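Local coordinates for protein ECF RNA polymerase sigma factor SigK (Mycobacterium tuberculosis, PDB 4NQW) that probably promotes attachment of RNA polymerase to specific initiation sites as an ECF sigma factor, kept inactive by an anti-sigma factor until released by regulated proteolysis, at residues 27-32 and 84-89; 73-78 and 102-107; 152-157 and 195-200; 173-178 and 184-189. All coordinates share one frame; numbering follows the deposited sequence.

Interaction 1: residues 27-32 and 84-89; sequences DLDALL and SEFDSA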
# COMPACT_ATOMS: atom_id res chain seq x y z
N ASP A 27 9.71 -16.75 -1.43
CA ASP A 27 8.73 -17.87 -1.63
C ASP A 27 7.30 -17.38 -1.83
O ASP A 27 6.50 -18.04 -2.50
CB ASP A 27 8.80 -18.87 -0.45
CG ASP A 27 7.96 -18.43 0.74
OD1 ASP A 27 6.75 -18.75 0.77
OD2 ASP A 27 8.51 -17.80 1.66
N LEU A 28 6.97 -16.22 -1.26
CA LEU A 28 5.67 -15.59 -1.44
C LEU A 28 5.51 -15.13 -2.90
O LEU A 28 4.41 -15.12 -3.44
CB LEU A 28 5.53 -14.39 -0.49
CG LEU A 28 4.14 -13.97 -0.02
CD1 LEU A 28 3.29 -15.16 0.41
CD2 LEU A 28 4.29 -12.99 1.14
N ASP A 29 6.63 -14.76 -3.51
CA ASP A 29 6.68 -14.43 -4.93
C ASP A 29 6.41 -15.68 -5.78
O ASP A 29 5.69 -15.61 -6.78
CB ASP A 29 8.05 -13.84 -5.30
CG ASP A 29 8.37 -12.58 -4.53
OD1 ASP A 29 7.58 -11.61 -4.62
OD2 ASP A 29 9.41 -12.54 -3.84
N ALA A 30 6.98 -16.81 -5.36
CA ALA A 30 6.76 -18.09 -6.03
C ALA A 30 5.31 -18.58 -5.87
O ALA A 30 4.77 -19.20 -6.79
CB ALA A 30 7.73 -19.14 -5.50
N LEU A 31 4.71 -18.30 -4.72
CA LEU A 31 3.30 -18.64 -4.50
C LEU A 31 2.39 -17.84 -5.43
O LEU A 31 1.50 -18.40 -6.06
CB LEU A 31 2.88 -18.37 -3.04
CG LEU A 31 3.35 -19.34 -1.96
CD1 LEU A 31 2.92 -18.83 -0.59
CD2 LEU A 31 2.83 -20.75 -2.18
N LEU A 32 2.64 -16.53 -5.52
CA LEU A 32 1.86 -15.66 -6.39
C LEU A 32 2.09 -16.02 -7.86
O LEU A 32 1.20 -15.87 -8.70
CB LEU A 32 2.21 -14.18 -6.16
CG LEU A 32 1.05 -13.18 -6.20
CD1 LEU A 32 1.61 -11.76 -6.16
CD2 LEU A 32 0.15 -13.34 -7.41
N SER A 84 -1.49 -12.63 -13.09
CA SER A 84 -0.64 -12.74 -14.27
C SER A 84 0.09 -11.42 -14.59
O SER A 84 1.11 -11.43 -15.27
CB SER A 84 -1.46 -13.18 -15.48
OG SER A 84 -2.52 -12.28 -15.74
N GLU A 85 -0.45 -10.30 -14.10
CA GLU A 85 0.20 -9.00 -14.25
C GLU A 85 1.41 -8.83 -13.33
O GLU A 85 2.25 -7.96 -13.56
CB GLU A 85 -0.79 -7.86 -13.97
CG GLU A 85 -1.98 -7.81 -14.92
CD GLU A 85 -2.92 -6.65 -14.64
OE1 GLU A 85 -2.93 -6.14 -13.49
OE2 GLU A 85 -3.65 -6.24 -15.56
N PHE A 86 1.49 -9.66 -12.29
CA PHE A 86 2.58 -9.57 -11.31
C PHE A 86 3.95 -9.85 -11.93
O PHE A 86 4.13 -10.85 -12.64
CB PHE A 86 2.34 -10.52 -10.14
CG PHE A 86 3.49 -10.59 -9.17
CD1 PHE A 86 3.83 -9.49 -8.40
CD2 PHE A 86 4.23 -11.76 -9.03
CE1 PHE A 86 4.89 -9.55 -7.51
CE2 PHE A 86 5.29 -11.83 -8.15
CZ PHE A 86 5.62 -10.72 -7.38
N ASP A 87 4.91 -8.97 -11.65
CA ASP A 87 6.29 -9.13 -12.08
C ASP A 87 7.20 -8.91 -10.87
O ASP A 87 7.35 -7.78 -10.40
CB ASP A 87 6.62 -8.12 -13.19
CG ASP A 87 7.97 -8.37 -13.85
OD1 ASP A 87 8.71 -9.28 -13.42
OD2 ASP A 87 8.29 -7.65 -14.82
N SER A 88 7.79 -9.98 -10.36
CA SER A 88 8.61 -9.92 -9.14
C SER A 88 9.84 -9.02 -9.30
O SER A 88 10.37 -8.52 -8.31
CB SER A 88 9.05 -11.32 -8.71
OG SER A 88 9.88 -11.92 -9.68
N ALA A 89 10.28 -8.82 -10.54
CA ALA A 89 11.38 -7.90 -10.84
C ALA A 89 10.95 -6.43 -10.82
O ALA A 89 11.77 -5.55 -11.08
CB ALA A 89 12.00 -8.24 -12.19

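Interaction 2: residues 73-78 and 102-107; sequences QEIYLE and HRRAVD. With CD (cadmium ion), chain F; CD (cadmium ion), chain L; CD (cadmium ion), chain C.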
# COMPACT_ATOMS: atom_id res chain seq x y z
N GLN A 73 -12.36 -9.36 0.46
CA GLN A 73 -12.78 -10.30 -0.59
C GLN A 73 -12.46 -9.76 -1.98
O GLN A 73 -11.92 -10.48 -2.82
CB GLN A 73 -14.28 -10.58 -0.52
CG GLN A 73 -14.70 -11.49 0.60
CD GLN A 73 -16.19 -11.79 0.55
OE1 GLN A 73 -17.01 -10.87 0.54
NE2 GLN A 73 -16.55 -13.06 0.51
N GLU A 74 -12.84 -8.51 -2.22
CA GLU A 74 -12.57 -7.85 -3.49
C GLU A 74 -11.07 -7.87 -3.80
O GLU A 74 -10.67 -8.09 -4.94
CB GLU A 74 -13.08 -6.41 -3.48
CG GLU A 74 -14.60 -6.28 -3.53
CD GLU A 74 -15.08 -4.84 -3.40
OE1 GLU A 74 -14.24 -3.91 -3.37
OE2 GLU A 74 -16.31 -4.64 -3.33
N ILE A 75 -10.26 -7.64 -2.77
CA ILE A 75 -8.80 -7.60 -2.91
C ILE A 75 -8.26 -8.94 -3.38
O ILE A 75 -7.51 -9.00 -4.36
CB ILE A 75 -8.11 -7.17 -1.60
CG1 ILE A 75 -8.44 -5.70 -1.29
CG2 ILE A 75 -6.60 -7.33 -1.70
CD1 ILE A 75 -8.22 -5.28 0.15
N TYR A 76 -8.64 -10.02 -2.71
CA TYR A 76 -8.17 -11.36 -3.08
C TYR A 76 -8.80 -11.89 -4.37
O TYR A 76 -8.22 -12.76 -5.03
CB TYR A 76 -8.34 -12.35 -1.93
CG TYR A 76 -7.32 -12.12 -0.84
CD1 TYR A 76 -7.66 -11.47 0.35
CD2 TYR A 76 -6.00 -12.53 -1.01
CE1 TYR A 76 -6.72 -11.25 1.34
CE2 TYR A 76 -5.05 -12.31 -0.03
CZ TYR A 76 -5.42 -11.67 1.14
OH TYR A 76 -4.47 -11.46 2.12
N LEU A 77 -9.97 -11.37 -4.75
CA LEU A 77 -10.53 -11.66 -6.07
C LEU A 77 -9.65 -11.01 -7.14
O LEU A 77 -9.37 -11.63 -8.16
CB LEU A 77 -11.99 -11.17 -6.18
CG LEU A 77 -12.86 -11.63 -7.37
CD1 LEU A 77 -12.46 -10.97 -8.69
CD2 LEU A 77 -12.89 -13.14 -7.52
N GLU A 78 -9.21 -9.77 -6.91
CA GLU A 78 -8.29 -9.11 -7.84
C GLU A 78 -6.93 -9.81 -7.88
O GLU A 78 -6.32 -9.91 -8.95
CB GLU A 78 -8.09 -7.62 -7.51
CG GLU A 78 -7.18 -6.91 -8.51
CD GLU A 78 -7.07 -5.41 -8.30
OE1 GLU A 78 -6.27 -4.78 -9.02
OE2 GLU A 78 -7.78 -4.85 -7.44
N HIS A 102 -4.47 -1.26 -0.12
CA HIS A 102 -4.53 0.11 0.35
C HIS A 102 -5.27 1.01 -0.63
O HIS A 102 -6.08 1.85 -0.23
CB HIS A 102 -3.12 0.67 0.55
CG HIS A 102 -3.10 2.02 1.16
ND1 HIS A 102 -3.24 2.22 2.52
CD2 HIS A 102 -2.99 3.26 0.61
CE1 HIS A 102 -3.21 3.51 2.78
NE2 HIS A 102 -3.06 4.16 1.64
N ARG A 103 -4.97 0.84 -1.91
CA ARG A 103 -5.63 1.61 -2.97
C ARG A 103 -7.14 1.40 -2.91
O ARG A 103 -7.90 2.36 -3.09
CB ARG A 103 -5.08 1.20 -4.34
CG ARG A 103 -5.72 1.92 -5.51
CD ARG A 103 -5.34 1.26 -6.83
NE ARG A 103 -6.14 1.77 -7.95
CZ ARG A 103 -5.71 2.64 -8.86
NH1 ARG A 103 -4.47 3.12 -8.83
NH2 ARG A 103 -6.53 3.04 -9.83
N ARG A 104 -7.56 0.17 -2.67
CA ARG A 104 -8.98 -0.18 -2.63
C ARG A 104 -9.67 0.38 -1.39
O ARG A 104 -10.78 0.91 -1.48
CB ARG A 104 -9.16 -1.70 -2.71
CG ARG A 104 -10.58 -2.14 -3.04
CD ARG A 104 -10.63 -3.62 -3.37
NE ARG A 104 -10.11 -3.92 -4.70
CZ ARG A 104 -10.84 -4.04 -5.81
NH1 ARG A 104 -12.16 -3.87 -5.78
NH2 ARG A 104 -10.25 -4.31 -6.97
N ALA A 105 -9.01 0.26 -0.24
CA ALA A 105 -9.56 0.78 1.02
C ALA A 105 -9.67 2.31 1.01
O ALA A 105 -10.70 2.86 1.41
CB ALA A 105 -8.70 0.33 2.19
N VAL A 106 -8.60 2.98 0.57
CA VAL A 106 -8.58 4.44 0.49
C VAL A 106 -9.66 4.94 -0.47
O VAL A 106 -10.37 5.90 -0.17
CB VAL A 106 -7.18 4.96 0.06
CG1 VAL A 106 -7.25 6.37 -0.51
CG2 VAL A 106 -6.23 4.91 1.25
N ASP A 107 -9.77 4.28 -1.62
CA ASP A 107 -10.83 4.58 -2.58
C ASP A 107 -12.22 4.50 -1.92
O ASP A 107 -13.07 5.37 -2.15
CB ASP A 107 -10.76 3.61 -3.76
CG ASP A 107 -11.99 3.64 -4.63
OD1 ASP A 107 -12.97 2.94 -4.30
OD2 ASP A 107 -11.98 4.37 -5.64
CD CD F . -7.08 -2.40 -8.47
CD CD L . -10.60 6.11 -6.58
CD CD C . -15.01 3.53 -5.51
O HOH W 1 -6.78 -4.81 -4.73
O HOH W 2 -16.29 2.58 -3.30
O HOH W 3 -8.26 -1.65 -10.84

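Interaction 3: residues 152-157 and 195-200; sequences KALTDT and RSLRNC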
# COMPACT_ATOMS: atom_id res chain seq x y z
N LYS A 152 7.12 5.46 15.89
CA LYS A 152 7.22 6.33 17.06
C LYS A 152 8.49 7.18 17.07
O LYS A 152 8.54 8.23 17.72
CB LYS A 152 7.14 5.50 18.35
CG LYS A 152 5.75 4.98 18.67
CD LYS A 152 5.79 3.83 19.67
CE LYS A 152 6.23 4.27 21.06
NZ LYS A 152 6.54 3.11 21.93
N ALA A 153 9.53 6.72 16.37
CA ALA A 153 10.80 7.45 16.27
C ALA A 153 10.77 8.59 15.25
O ALA A 153 11.68 9.42 15.22
CB ALA A 153 11.93 6.49 15.95
N LEU A 154 9.73 8.63 14.41
CA LEU A 154 9.52 9.74 13.48
C LEU A 154 9.20 11.01 14.25
O LEU A 154 8.65 10.95 15.36
CB LEU A 154 8.36 9.45 12.53
CG LEU A 154 8.45 8.27 11.56
CD1 LEU A 154 7.07 7.95 11.01
CD2 LEU A 154 9.42 8.55 10.42
N THR A 155 9.52 12.16 13.66
CA THR A 155 9.12 13.45 14.23
C THR A 155 7.61 13.58 14.13
O THR A 155 6.97 12.89 13.33
CB THR A 155 9.75 14.64 13.47
OG1 THR A 155 9.18 14.73 12.17
CG2 THR A 155 11.27 14.51 13.37
N ASP A 156 7.03 14.47 14.93
CA ASP A 156 5.58 14.65 14.97
C ASP A 156 5.00 14.98 13.59
O ASP A 156 4.00 14.38 13.19
CB ASP A 156 5.19 15.74 15.98
CG ASP A 156 5.49 15.34 17.43
OD1 ASP A 156 5.75 14.15 17.69
OD2 ASP A 156 5.46 16.23 18.30
N THR A 157 5.62 15.91 12.88
CA THR A 157 5.19 16.28 11.53
C THR A 157 5.29 15.11 10.54
O THR A 157 4.40 14.92 9.71
CB THR A 157 6.00 17.46 10.95
OG1 THR A 157 7.19 17.67 11.74
CG2 THR A 157 5.17 18.73 10.95
N ARG A 195 11.79 8.05 4.17
CA ARG A 195 13.24 7.81 4.20
C ARG A 195 13.67 7.34 5.58
O ARG A 195 14.42 6.37 5.71
CB ARG A 195 14.02 9.06 3.80
CG ARG A 195 15.51 8.83 3.63
CD ARG A 195 16.27 10.11 3.31
NE ARG A 195 15.69 10.82 2.17
CZ ARG A 195 14.93 11.91 2.24
NH1 ARG A 195 14.64 12.48 3.40
NH2 ARG A 195 14.46 12.45 1.12
N SER A 196 13.20 8.04 6.61
CA SER A 196 13.48 7.68 8.00
C SER A 196 12.97 6.28 8.33
O SER A 196 13.63 5.53 9.06
CB SER A 196 12.83 8.70 8.95
OG SER A 196 13.14 8.41 10.30
N LEU A 197 11.80 5.92 7.80
CA LEU A 197 11.24 4.58 8.00
C LEU A 197 12.08 3.53 7.28
O LEU A 197 12.41 2.50 7.87
CB LEU A 197 9.79 4.51 7.51
CG LEU A 197 8.71 5.12 8.40
CD1 LEU A 197 7.34 4.88 7.79
CD2 LEU A 197 8.77 4.55 9.81
N ARG A 198 12.40 3.78 6.02
CA ARG A 198 13.27 2.89 5.24
C ARG A 198 14.57 2.62 5.99
O ARG A 198 15.02 1.47 6.08
CB ARG A 198 13.57 3.50 3.86
CG ARG A 198 14.22 2.54 2.88
CD ARG A 198 14.49 3.18 1.53
NE ARG A 198 13.29 3.79 0.94
CZ ARG A 198 13.07 5.10 0.78
NH1 ARG A 198 13.96 6.00 1.16
NH2 ARG A 198 11.93 5.50 0.23
N ASN A 199 15.17 3.67 6.55
CA ASN A 199 16.43 3.56 7.29
C ASN A 199 16.28 2.82 8.62
O ASN A 199 17.08 1.94 8.93
CB ASN A 199 17.04 4.95 7.52
CG ASN A 199 17.53 5.60 6.24
OD1 ASN A 199 17.80 4.93 5.24
ND2 ASN A 199 17.66 6.93 6.26
N CYS A 200 15.26 3.18 9.40
CA CYS A 200 15.01 2.56 10.71
C CYS A 200 14.70 1.07 10.59
O CYS A 200 15.14 0.27 11.41
CB CYS A 200 13.86 3.27 11.43
SG CYS A 200 13.50 2.64 13.09

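Interaction 4: residues 173-178 and 184-189; sequences VEVSRR and STIKSR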
# COMPACT_ATOMS: atom_id res chain seq x y z
N VAL A 173 -2.37 17.06 -1.38
CA VAL A 173 -2.99 18.38 -1.51
C VAL A 173 -3.89 18.64 -0.30
O VAL A 173 -3.80 19.71 0.32
CB VAL A 173 -3.84 18.48 -2.80
CG1 VAL A 173 -4.56 19.82 -2.88
CG2 VAL A 173 -2.98 18.28 -4.03
N GLU A 174 -4.74 17.68 0.02
CA GLU A 174 -5.63 17.77 1.19
C GLU A 174 -4.86 17.92 2.50
O GLU A 174 -5.33 18.59 3.42
CB GLU A 174 -6.57 16.56 1.26
CG GLU A 174 -7.66 16.55 0.21
CD GLU A 174 -8.61 15.36 0.36
OE1 GLU A 174 -8.12 14.22 0.53
OE2 GLU A 174 -9.84 15.57 0.29
N VAL A 175 -3.69 17.29 2.59
CA VAL A 175 -2.83 17.43 3.76
C VAL A 175 -2.24 18.84 3.84
O VAL A 175 -2.16 19.42 4.93
CB VAL A 175 -1.70 16.37 3.77
CG1 VAL A 175 -0.69 16.65 4.88
CG2 VAL A 175 -2.28 14.98 3.93
N SER A 176 -1.83 19.39 2.70
CA SER A 176 -1.26 20.75 2.66
C SER A 176 -2.27 21.80 3.12
O SER A 176 -1.91 22.73 3.82
CB SER A 176 -0.76 21.09 1.25
OG SER A 176 -1.82 21.55 0.43
N ARG A 177 -3.53 21.64 2.70
CA ARG A 177 -4.60 22.55 3.09
C ARG A 177 -4.91 22.45 4.59
O ARG A 177 -5.10 23.46 5.26
CB ARG A 177 -5.88 22.28 2.29
CG ARG A 177 -5.80 22.71 0.83
CD ARG A 177 -7.18 22.90 0.21
NE ARG A 177 -7.80 21.63 -0.20
CZ ARG A 177 -7.84 21.15 -1.44
NH1 ARG A 177 -7.29 21.80 -2.46
NH2 ARG A 177 -8.44 19.98 -1.67
N ARG A 178 -4.94 21.22 5.10
CA ARG A 178 -5.27 20.97 6.50
C ARG A 178 -4.17 21.46 7.45
O ARG A 178 -4.47 21.95 8.54
CB ARG A 178 -5.53 19.48 6.72
CG ARG A 178 -6.10 19.15 8.09
CD ARG A 178 -6.70 17.75 8.12
NE ARG A 178 -7.29 17.43 9.42
CZ ARG A 178 -7.99 16.33 9.68
NH1 ARG A 178 -8.20 15.41 8.74
NH2 ARG A 178 -8.48 16.14 10.90
N SER A 184 5.03 21.82 -1.91
CA SER A 184 6.45 21.49 -1.82
C SER A 184 6.81 20.94 -0.45
O SER A 184 7.55 19.96 -0.33
CB SER A 184 7.29 22.73 -2.11
OG SER A 184 8.67 22.48 -1.89
N THR A 185 6.28 21.58 0.59
CA THR A 185 6.61 21.23 1.97
C THR A 185 6.08 19.85 2.35
O THR A 185 6.80 19.06 2.94
CB THR A 185 6.06 22.28 2.96
OG1 THR A 185 6.48 23.59 2.54
CG2 THR A 185 6.58 22.02 4.38
N ILE A 186 4.83 19.57 1.99
CA ILE A 186 4.21 18.28 2.33
C ILE A 186 4.84 17.14 1.53
O ILE A 186 5.02 16.04 2.06
CB ILE A 186 2.68 18.29 2.11
CG1 ILE A 186 2.02 19.34 3.02
CG2 ILE A 186 2.07 16.92 2.37
CD1 ILE A 186 2.27 19.16 4.51
N LYS A 187 5.18 17.40 0.28
CA LYS A 187 5.83 16.40 -0.57
C LYS A 187 7.22 16.05 -0.04
O LYS A 187 7.59 14.88 0.01
CB LYS A 187 5.89 16.88 -2.02
CG LYS A 187 4.54 16.88 -2.71
CD LYS A 187 4.66 17.19 -4.20
CE LYS A 187 5.07 18.63 -4.45
NZ LYS A 187 5.18 18.91 -5.90
N SER A 188 7.98 17.07 0.35
CA SER A 188 9.29 16.87 0.97
C SER A 188 9.17 16.14 2.31
O SER A 188 9.99 15.28 2.63
CB SER A 188 10.00 18.21 1.19
OG SER A 188 10.32 18.82 -0.04
N ARG A 189 8.13 16.47 3.07
CA ARG A 189 7.94 15.90 4.40
C ARG A 189 7.51 14.43 4.33
O ARG A 189 7.98 13.61 5.12
CB ARG A 189 6.91 16.72 5.20
CG ARG A 189 7.09 16.69 6.71
CD ARG A 189 8.53 16.99 7.13
NE ARG A 189 8.62 18.07 8.11
CZ ARG A 189 8.77 19.36 7.82
NH1 ARG A 189 8.86 19.78 6.56
NH2 ARG A 189 8.84 20.25 8.80

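Interaction 1: residues 27-32 and 84-89
The phenyl ring of F86 is met by two residues of helix 28-34 in different ways, L32 over a face and D29 at the rim. L32 CD1 sits almost centrally above the ring, 3.8 Å from the F86 centroid and 13° off the ring normal, a CH-pi contact. Its closest single ring atom is F86 CG, 3.7 Å from L32 CD1. D29 comes to the far end of the ring, where its OD1 lies 3.5 Å from F86 CZ and near the ring plane. The D29 carboxylate and the ring are nearly coplanar, with 8° between their planes, although the two side chains run at about a right angle to each other. The opposite face of the ring is partly covered by the chain's own backbone, S88 N lying above it toward the rim. The ring reaches the helix because F86 CG is anti to its backbone N (chi1 174°), directed from the loop onto the helix side. S88 adds a marginal touch, its CB being 4.4 Å from D29 OD1.

Outside the pair, W96 packs edge-to-face with F86, and L32 also rests on F46 of helix 42-62. D29 OD1 accepts a hydrogen bond from A93 N at the start of helix 93-111, and S88 OG bonds to R33 NH1. D29 OD1 thus serves two neighbours: it is gripped by a backbone N-H while it faces the ring rim, whose slightly positive C-H edge probably suits a carboxylate oxygen better than a ring face would.

Interaction 2: residues 73-78 and 102-107
R104 makes a two-carboxylate salt-bridge contact with E74 and E78, joining two neighbouring helices of sigma-70 domain 2, 65-82 and 93-111. The short axes run closer to antiparallel than to perpendicular, at 143°, and approach to 10.3 Å. From helix 93-111 the arginine reaches across and bends at chi3 (-76°), which turns its guanidinium along the other helix so that each terminal nitrogen finds a glutamate one helical turn from the next. R104 NH2 donates to E78 OE2 at 2.6 Å in a fairly straight bond (164°), and R104 NH1 donates to E74 OE1 at 3.2 Å. Both oxygens lie near the guanidinium plane, yet the carboxylates stand steeply against it and are met from above their own planes. One guanidinium face lies over the backbone O of E74. Closer to the backbone of helix 93-111, R104 CD packs against I75 CG1 at 3.7 Å as the two side chains slide past each other; I75 continues into V54 and V58 of helix 42-62.

E78 is further engaged. Its OE2 accepts a hydrogen bond from a water at 2.9 Å, which R104 NE meets only weakly, and both carboxylate oxygens bind a cadmium ion, E78 OE1 at 2.6 Å. A turn beyond R104, D107 OD1 and OD2 bind two further cadmium ions, one of them shared with an acidic side chain of the other protein chain. Partly exposed ion pairs thus flank the buried I75 between two helices of all-helical domain 2, which in sigma-70 factors recognises the -10 element; Q73 belongs to its RpoC-contacting motif.

Interaction 3: residues 152-157 and 195-200
No ring, amide or guanidinium plane takes part where L154 meets S196 and L197: there is no face or edge to cover, and the surfaces are methyl groups, a methylene and a hydroxyl. The two branches of L154 are divided between the neighbours. CD2 of L154 lies against S196 CB at 3.7 Å and is just as close to S196 OG, so the serine offers its whole side chain to one methyl. CD1 of L154 turns to L197 and comes within 4.0 Å of L197 CD2. The leucines cross at about a right angle, and L197 CD2 is also 4.1 Å from L154 CD2, which places this one methyl near both ends of L154. The L154 chain reaches the helix because CG is anti to its carbonyl carbon (chi1 -63°) although its CB does not point straight at the partner.

This is packing within sigma-70 domain 4: the short link between helices 141-153 and 156-167 is laid against the C-terminal helix 183-201. T155 follows L154 at the N-cap of helix 156-167, its OG1 bonding to Q158 N, so the buried leucine directly precedes a capped helix start. Nearby a disulfide, C200 SG to C150 SG, ties helix 141-153 to the same C-terminal helix. L197 is also packed by a polar side chain of the other protein chain.

Interaction 4: residues 173-178 and 184-189
I186 packs tightly against V175 and S176, whereas R177, S184 and S188 lie on the exposed side of the helix pair. Its CG2, anti to the backbone N, bears on V175 CG1 at 3.7 Å. The longer limb of the isoleucine lies against S176, with I186 CG1 3.6 Å from S176 CA and 3.7 Å from S176 CB, and it ends with I186 CD1 at V175 CG1, 3.9 Å away. One valine methyl therefore meets both limbs. Such closeness to a main-chain carbon is possible beside a small side chain, and the serine keeps its hydroxyl occupied: with OG between the backbone N and the carbonyl carbon (chi1 83°), S176 OG donates to V173 O at 2.7 Å, in the carbonyl plane on a lone pair. The buried hydroxyl thus spends its proton within its own helix, on a carbonyl that also takes the helical N-H of R177.

The outward side is different in character, polar and in part turned to the other protein chain, where K187 NZ finds an acidic side chain as its charge partner.

The pair is consistent with the two helices of a DNA-binding helix-turn-helix, 172-178 leading into 183-201. Residues L170 and A181 close in on V175 and I186 respectively, while helix 156-167 lies alongside, touched by R178 on L164 and by R189 on Q158 and C161.

Interactions 1 and 2 are partly buried and mix apolar packing with charge, while interactions 3 and 4 are buried and apolar; only interaction 2 has salt bridges between its segments. In domain 2 the loop of interaction 1 joins the very helices, 65-82 and 93-111, that interaction 2 pairs; the two contacts lie about 18 Å apart between centres and do not touch. In domain 4, interactions 3 and 4 share helix 183-201, at different points along it, and they meet where T157 CB packs on R189 NE at 3.9 Å. E78 and D107 bind cadmium at interaction 2 and another ion lies near S88 of interaction 1, whereas interaction 3 has a disulfide.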